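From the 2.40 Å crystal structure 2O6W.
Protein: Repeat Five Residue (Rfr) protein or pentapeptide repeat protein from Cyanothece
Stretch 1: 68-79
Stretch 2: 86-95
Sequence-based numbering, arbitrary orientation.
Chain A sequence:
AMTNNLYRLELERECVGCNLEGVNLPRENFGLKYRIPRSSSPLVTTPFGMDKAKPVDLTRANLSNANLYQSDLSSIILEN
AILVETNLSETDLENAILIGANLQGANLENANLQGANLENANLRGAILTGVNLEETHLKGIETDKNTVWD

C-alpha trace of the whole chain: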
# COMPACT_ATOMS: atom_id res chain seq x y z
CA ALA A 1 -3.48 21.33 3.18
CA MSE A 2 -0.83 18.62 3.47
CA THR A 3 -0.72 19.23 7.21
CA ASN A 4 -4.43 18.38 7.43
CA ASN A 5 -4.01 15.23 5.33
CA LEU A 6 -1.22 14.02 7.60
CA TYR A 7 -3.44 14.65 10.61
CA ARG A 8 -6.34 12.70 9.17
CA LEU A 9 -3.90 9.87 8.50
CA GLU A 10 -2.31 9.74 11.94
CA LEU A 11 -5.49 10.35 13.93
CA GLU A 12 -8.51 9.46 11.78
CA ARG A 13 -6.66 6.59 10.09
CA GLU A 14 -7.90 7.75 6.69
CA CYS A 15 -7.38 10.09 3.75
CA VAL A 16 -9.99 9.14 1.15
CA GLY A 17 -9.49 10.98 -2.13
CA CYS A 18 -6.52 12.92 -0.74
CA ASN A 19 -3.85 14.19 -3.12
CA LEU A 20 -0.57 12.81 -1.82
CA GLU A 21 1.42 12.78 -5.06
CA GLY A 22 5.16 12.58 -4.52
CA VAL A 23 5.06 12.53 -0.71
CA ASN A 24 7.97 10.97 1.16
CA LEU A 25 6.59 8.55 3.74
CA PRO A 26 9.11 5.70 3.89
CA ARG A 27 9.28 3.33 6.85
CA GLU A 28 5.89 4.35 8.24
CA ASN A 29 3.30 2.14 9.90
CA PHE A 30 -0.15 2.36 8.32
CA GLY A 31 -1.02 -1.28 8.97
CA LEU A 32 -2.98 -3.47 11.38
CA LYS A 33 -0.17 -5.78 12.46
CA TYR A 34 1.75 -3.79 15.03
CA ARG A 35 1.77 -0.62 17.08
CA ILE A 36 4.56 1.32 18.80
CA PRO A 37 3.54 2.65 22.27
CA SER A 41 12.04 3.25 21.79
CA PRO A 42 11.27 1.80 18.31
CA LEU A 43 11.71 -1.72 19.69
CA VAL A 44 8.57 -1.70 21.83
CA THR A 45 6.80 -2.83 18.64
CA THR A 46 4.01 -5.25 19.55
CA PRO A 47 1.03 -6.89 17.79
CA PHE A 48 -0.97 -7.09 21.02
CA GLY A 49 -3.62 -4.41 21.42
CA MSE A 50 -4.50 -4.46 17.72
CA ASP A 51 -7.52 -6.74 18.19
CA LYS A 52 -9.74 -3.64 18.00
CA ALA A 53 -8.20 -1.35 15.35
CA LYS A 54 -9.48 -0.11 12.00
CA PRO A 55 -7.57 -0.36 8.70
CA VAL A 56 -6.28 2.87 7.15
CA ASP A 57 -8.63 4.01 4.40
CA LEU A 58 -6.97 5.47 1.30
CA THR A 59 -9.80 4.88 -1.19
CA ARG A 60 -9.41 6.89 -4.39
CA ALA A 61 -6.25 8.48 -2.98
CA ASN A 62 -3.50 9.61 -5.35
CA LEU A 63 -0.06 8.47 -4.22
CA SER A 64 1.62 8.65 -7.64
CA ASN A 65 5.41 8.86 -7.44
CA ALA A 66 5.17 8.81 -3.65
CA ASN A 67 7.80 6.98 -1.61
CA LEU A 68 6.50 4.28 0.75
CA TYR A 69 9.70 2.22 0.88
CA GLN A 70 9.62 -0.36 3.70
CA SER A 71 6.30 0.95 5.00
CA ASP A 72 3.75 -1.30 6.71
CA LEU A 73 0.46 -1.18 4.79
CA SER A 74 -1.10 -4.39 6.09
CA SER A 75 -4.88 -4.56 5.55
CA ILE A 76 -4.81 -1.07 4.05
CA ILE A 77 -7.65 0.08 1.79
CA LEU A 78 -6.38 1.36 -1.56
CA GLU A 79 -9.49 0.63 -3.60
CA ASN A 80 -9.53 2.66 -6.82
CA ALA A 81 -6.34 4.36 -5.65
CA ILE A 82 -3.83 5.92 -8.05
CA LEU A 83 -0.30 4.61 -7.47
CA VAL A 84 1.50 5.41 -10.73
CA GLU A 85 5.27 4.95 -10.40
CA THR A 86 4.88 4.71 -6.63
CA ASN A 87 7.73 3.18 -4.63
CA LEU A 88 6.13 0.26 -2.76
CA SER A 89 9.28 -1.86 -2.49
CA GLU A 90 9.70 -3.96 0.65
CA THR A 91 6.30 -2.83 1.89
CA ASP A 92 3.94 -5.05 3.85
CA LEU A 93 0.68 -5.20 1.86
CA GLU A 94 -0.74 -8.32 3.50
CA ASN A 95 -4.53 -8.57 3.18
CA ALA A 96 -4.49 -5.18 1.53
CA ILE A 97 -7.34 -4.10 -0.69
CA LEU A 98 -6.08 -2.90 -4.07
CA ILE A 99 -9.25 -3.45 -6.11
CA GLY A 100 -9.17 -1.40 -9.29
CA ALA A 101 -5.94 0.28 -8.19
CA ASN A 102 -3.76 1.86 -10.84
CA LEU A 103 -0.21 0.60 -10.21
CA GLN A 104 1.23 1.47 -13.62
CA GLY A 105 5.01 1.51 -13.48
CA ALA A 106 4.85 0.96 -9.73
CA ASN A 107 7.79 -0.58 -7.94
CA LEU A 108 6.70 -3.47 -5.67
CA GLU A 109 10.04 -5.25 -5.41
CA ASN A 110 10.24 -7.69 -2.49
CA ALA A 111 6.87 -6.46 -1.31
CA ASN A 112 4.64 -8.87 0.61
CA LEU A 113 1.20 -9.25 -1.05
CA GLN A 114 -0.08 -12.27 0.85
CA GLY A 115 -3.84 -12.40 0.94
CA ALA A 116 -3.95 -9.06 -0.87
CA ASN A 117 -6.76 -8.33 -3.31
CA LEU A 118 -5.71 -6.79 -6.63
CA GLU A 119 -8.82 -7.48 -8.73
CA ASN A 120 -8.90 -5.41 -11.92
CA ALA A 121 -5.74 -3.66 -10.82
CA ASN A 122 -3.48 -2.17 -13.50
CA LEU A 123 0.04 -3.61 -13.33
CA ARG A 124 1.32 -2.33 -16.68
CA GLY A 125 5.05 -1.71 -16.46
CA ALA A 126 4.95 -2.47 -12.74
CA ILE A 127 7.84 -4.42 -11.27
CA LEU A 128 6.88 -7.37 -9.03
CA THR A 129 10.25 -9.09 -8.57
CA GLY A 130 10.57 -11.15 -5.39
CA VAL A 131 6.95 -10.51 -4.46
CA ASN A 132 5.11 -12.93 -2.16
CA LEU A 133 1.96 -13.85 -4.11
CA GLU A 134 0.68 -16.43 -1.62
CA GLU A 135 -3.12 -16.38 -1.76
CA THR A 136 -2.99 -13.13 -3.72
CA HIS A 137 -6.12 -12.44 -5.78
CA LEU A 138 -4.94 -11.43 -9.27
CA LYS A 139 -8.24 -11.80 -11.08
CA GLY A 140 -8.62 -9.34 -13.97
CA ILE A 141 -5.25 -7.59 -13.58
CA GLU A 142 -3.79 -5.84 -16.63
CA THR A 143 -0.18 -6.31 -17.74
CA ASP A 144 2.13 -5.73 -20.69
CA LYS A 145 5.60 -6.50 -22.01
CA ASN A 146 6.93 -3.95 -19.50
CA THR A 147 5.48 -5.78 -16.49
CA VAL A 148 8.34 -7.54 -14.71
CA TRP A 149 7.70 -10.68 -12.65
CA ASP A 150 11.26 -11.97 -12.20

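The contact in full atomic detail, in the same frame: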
# COMPACT_ATOMS: atom_id res chain seq x y z
N LEU A 68 6.99 5.03 -0.42
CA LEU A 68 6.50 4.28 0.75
C LEU A 68 7.43 3.13 1.10
O LEU A 68 7.05 2.18 1.78
CB LEU A 68 5.09 3.75 0.46
CG LEU A 68 4.08 4.88 0.23
CD1 LEU A 68 2.77 4.32 -0.32
CD2 LEU A 68 3.84 5.61 1.54
N TYR A 69 8.67 3.23 0.63
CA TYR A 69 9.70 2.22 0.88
C TYR A 69 9.68 1.68 2.31
O TYR A 69 9.70 2.44 3.27
CB TYR A 69 11.08 2.81 0.56
CG TYR A 69 12.22 1.85 0.83
CD1 TYR A 69 12.35 0.67 0.11
CD2 TYR A 69 13.16 2.12 1.83
CE1 TYR A 69 13.39 -0.22 0.37
CE2 TYR A 69 14.20 1.24 2.10
CZ TYR A 69 14.31 0.07 1.36
OH TYR A 69 15.34 -0.81 1.63
N GLN A 70 9.63 0.35 2.42
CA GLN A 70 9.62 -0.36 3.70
C GLN A 70 8.51 0.03 4.67
O GLN A 70 8.66 -0.16 5.87
CB GLN A 70 10.96 -0.21 4.41
CG GLN A 70 12.10 -0.92 3.74
CD GLN A 70 13.34 -0.98 4.61
OE1 GLN A 70 13.78 0.03 5.16
NE2 GLN A 70 13.92 -2.17 4.74
N SER A 71 7.42 0.57 4.15
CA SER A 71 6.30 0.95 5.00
C SER A 71 5.35 -0.23 5.24
O SER A 71 5.23 -1.12 4.40
CB SER A 71 5.53 2.10 4.36
OG SER A 71 6.16 3.35 4.60
N ASP A 72 4.70 -0.25 6.40
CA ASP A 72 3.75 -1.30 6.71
C ASP A 72 2.39 -0.79 6.23
O ASP A 72 1.92 0.26 6.67
CB ASP A 72 3.70 -1.56 8.23
CG ASP A 72 2.85 -2.79 8.60
OD1 ASP A 72 1.84 -3.07 7.90
OD2 ASP A 72 3.19 -3.47 9.60
N LEU A 73 1.76 -1.55 5.33
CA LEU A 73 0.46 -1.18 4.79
C LEU A 73 -0.50 -2.36 4.92
O LEU A 73 -1.46 -2.48 4.16
CB LEU A 73 0.61 -0.80 3.30
CG LEU A 73 1.69 0.25 2.98
CD1 LEU A 73 1.80 0.45 1.47
CD2 LEU A 73 1.35 1.55 3.67
N SER A 74 -0.25 -3.22 5.90
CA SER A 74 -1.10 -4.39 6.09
C SER A 74 -2.58 -4.05 6.26
O SER A 74 -2.94 -3.18 7.05
CB SER A 74 -0.59 -5.24 7.26
OG SER A 74 -0.42 -4.48 8.45
N SER A 75 -3.43 -4.74 5.50
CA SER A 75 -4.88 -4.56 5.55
C SER A 75 -5.34 -3.17 5.13
O SER A 75 -6.49 -2.78 5.38
CB SER A 75 -5.40 -4.87 6.95
OG SER A 75 -5.10 -6.21 7.31
N ILE A 76 -4.46 -2.42 4.48
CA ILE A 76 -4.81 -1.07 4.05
C ILE A 76 -5.84 -1.10 2.93
O ILE A 76 -5.92 -2.07 2.16
CB ILE A 76 -3.56 -0.32 3.56
CG1 ILE A 76 -3.79 1.19 3.65
CG2 ILE A 76 -3.27 -0.71 2.12
CD1 ILE A 76 -2.52 1.99 3.59
N ILE A 77 -6.62 -0.03 2.83
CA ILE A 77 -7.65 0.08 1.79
C ILE A 77 -7.23 1.08 0.71
O ILE A 77 -7.26 2.30 0.92
CB ILE A 77 -9.00 0.50 2.42
CG1 ILE A 77 -9.40 -0.51 3.50
CG2 ILE A 77 -10.09 0.54 1.36
CD1 ILE A 77 -10.68 -0.17 4.22
N LEU A 78 -6.82 0.55 -0.43
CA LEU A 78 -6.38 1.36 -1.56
C LEU A 78 -7.27 1.11 -2.77
O LEU A 78 -6.81 1.11 -3.91
CB LEU A 78 -4.92 1.04 -1.91
CG LEU A 78 -3.86 1.59 -0.95
CD1 LEU A 78 -2.50 1.01 -1.30
CD2 LEU A 78 -3.82 3.11 -1.06
N GLU A 79 -8.55 0.89 -2.51
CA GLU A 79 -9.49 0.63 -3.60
C GLU A 79 -9.57 1.85 -4.52
O GLU A 79 -9.68 2.98 -4.06
CB GLU A 79 -10.87 0.30 -3.02
CG GLU A 79 -11.89 -0.11 -4.06
CD GLU A 79 -13.13 -0.74 -3.45
OE1 GLU A 79 -14.06 -1.10 -4.21
OE2 GLU A 79 -13.18 -0.89 -2.20
N THR A 86 4.71 4.59 -8.07
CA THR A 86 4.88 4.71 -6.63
C THR A 86 5.93 3.72 -6.15
O THR A 86 6.04 2.61 -6.69
CB THR A 86 3.55 4.41 -5.89
OG1 THR A 86 2.56 5.36 -6.29
CG2 THR A 86 3.74 4.46 -4.38
N ASN A 87 6.72 4.10 -5.15
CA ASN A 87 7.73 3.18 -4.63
C ASN A 87 7.13 2.37 -3.48
O ASN A 87 7.06 2.84 -2.35
CB ASN A 87 8.97 3.93 -4.13
CG ASN A 87 10.06 2.98 -3.64
OD1 ASN A 87 9.99 1.77 -3.84
ND2 ASN A 87 11.09 3.53 -3.00
N LEU A 88 6.71 1.14 -3.78
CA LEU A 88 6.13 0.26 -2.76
C LEU A 88 7.06 -0.91 -2.46
O LEU A 88 6.61 -1.94 -1.97
CB LEU A 88 4.78 -0.29 -3.22
CG LEU A 88 3.70 0.76 -3.49
CD1 LEU A 88 2.56 0.15 -4.27
CD2 LEU A 88 3.23 1.35 -2.17
N SER A 89 8.35 -0.76 -2.74
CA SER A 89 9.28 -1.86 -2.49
C SER A 89 9.46 -2.17 -1.00
O SER A 89 9.49 -1.27 -0.16
CB SER A 89 10.64 -1.59 -3.15
OG SER A 89 11.19 -0.36 -2.71
N GLU A 90 9.55 -3.46 -0.71
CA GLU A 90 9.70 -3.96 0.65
C GLU A 90 8.60 -3.50 1.60
O GLU A 90 8.82 -3.38 2.80
CB GLU A 90 11.08 -3.60 1.20
CG GLU A 90 12.19 -4.15 0.34
CD GLU A 90 13.51 -4.26 1.06
OE1 GLU A 90 14.52 -4.58 0.38
OE2 GLU A 90 13.55 -4.04 2.30
N THR A 91 7.42 -3.24 1.06
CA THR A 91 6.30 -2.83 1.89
C THR A 91 5.51 -4.07 2.31
O THR A 91 5.58 -5.12 1.66
CB THR A 91 5.32 -1.88 1.15
OG1 THR A 91 4.86 -2.49 -0.06
CG2 THR A 91 6.01 -0.56 0.86
N ASP A 92 4.76 -3.94 3.39
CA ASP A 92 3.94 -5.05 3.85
C ASP A 92 2.51 -4.72 3.39
O ASP A 92 1.88 -3.82 3.93
CB ASP A 92 4.00 -5.17 5.38
CG ASP A 92 3.29 -6.41 5.91
OD1 ASP A 92 2.38 -6.92 5.21
OD2 ASP A 92 3.62 -6.88 7.03
N LEU A 93 2.03 -5.42 2.37
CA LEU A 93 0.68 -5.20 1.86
C LEU A 93 -0.22 -6.41 2.11
O LEU A 93 -1.14 -6.68 1.34
CB LEU A 93 0.73 -4.86 0.36
CG LEU A 93 0.99 -3.37 0.06
CD1 LEU A 93 1.55 -3.17 -1.33
CD2 LEU A 93 -0.32 -2.61 0.24
N GLU A 94 0.06 -7.14 3.18
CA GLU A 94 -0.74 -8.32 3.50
C GLU A 94 -2.21 -7.97 3.73
O GLU A 94 -2.53 -7.03 4.45
CB GLU A 94 -0.18 -9.03 4.73
CG GLU A 94 -0.99 -10.25 5.11
CD GLU A 94 -0.18 -11.28 5.88
OE1 GLU A 94 -0.78 -12.30 6.29
OE2 GLU A 94 1.04 -11.08 6.08
N ASN A 95 -3.09 -8.74 3.09
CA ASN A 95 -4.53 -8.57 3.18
C ASN A 95 -4.97 -7.18 2.78
O ASN A 95 -6.03 -6.70 3.18
CB ASN A 95 -5.03 -8.86 4.60
CG ASN A 95 -4.60 -10.23 5.09
OD1 ASN A 95 -4.79 -11.24 4.39
ND2 ASN A 95 -4.03 -10.28 6.29

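Stretches 68-79 and 86-95 are successive coils of the pentapeptide repeat, lying one against the other, with paired CA atoms between 4.5 Å (Gln70 CA to Thr91 CA) and 5.3 Å (Leu68 CA to Leu88 CA) apart, with neither helix nor regular strand, and backbone amides and carbonyls carry most of the polar contact. Leu68 starts the ladder, its N donating to Asn87 O (2.9 Å), while its side chain lies inside the coil, CD1 against Leu88 CD2 at 3.5 Å. Leu68 to Ser71 forms a type II turn, closed by Ser71 N to Leu68 O (2.9 Å), and Leu88 to Thr91 repeats the turn in the other coil. At Tyr69 the ring meets Ser89 edge-on, CD1 lying 3.2 Å from OG; that hydroxyl is held by Asn87 OD1 (2.7 Å). Gln70 bonds twice: its N reaches Ser89 O (3.0 Å, nearly linear), and its NE2 donates to the carboxylate of Glu90 at OE2 (3.1 Å), a neutral amide meeting a charged acceptor. Gln70 CA also points its hydrogen at Glu90 O (3.3 Å).

Ser71 O accepts from Asp92 N (3.0 Å), and Leu73 N returns a bond to Asp92 O (2.7 Å); Asp72 and Asp92 thus form a single beta bridge. Their carboxylates come close despite like charge, OD2 to OD2 at 4.3 Å, but each OD1 is engaged within its own coil: Asp72 OD1 accepts from Ser74 N (2.9 Å) and Ser74 OG (2.7 Å), and Asp92 OD1 from Glu94 N (3.1 Å). Leu73 continues the apolar packing, its CB 3.7 Å from Leu93 CD2 and its CD1 4.0 Å from Leu88 CD2. It also opens a second type II turn, ending at Ile76. Within that turn Ser75 N donates to Glu94 O (2.7 Å), and Ser75 CA lies 3.4 Å from Asn95 O in a CA-H...O contact. From Ile76 on, contact thins to Leu93 CD2, which lies 4.0 Å from Ile76 CG2 and 4.5 Å from Leu78 CD1.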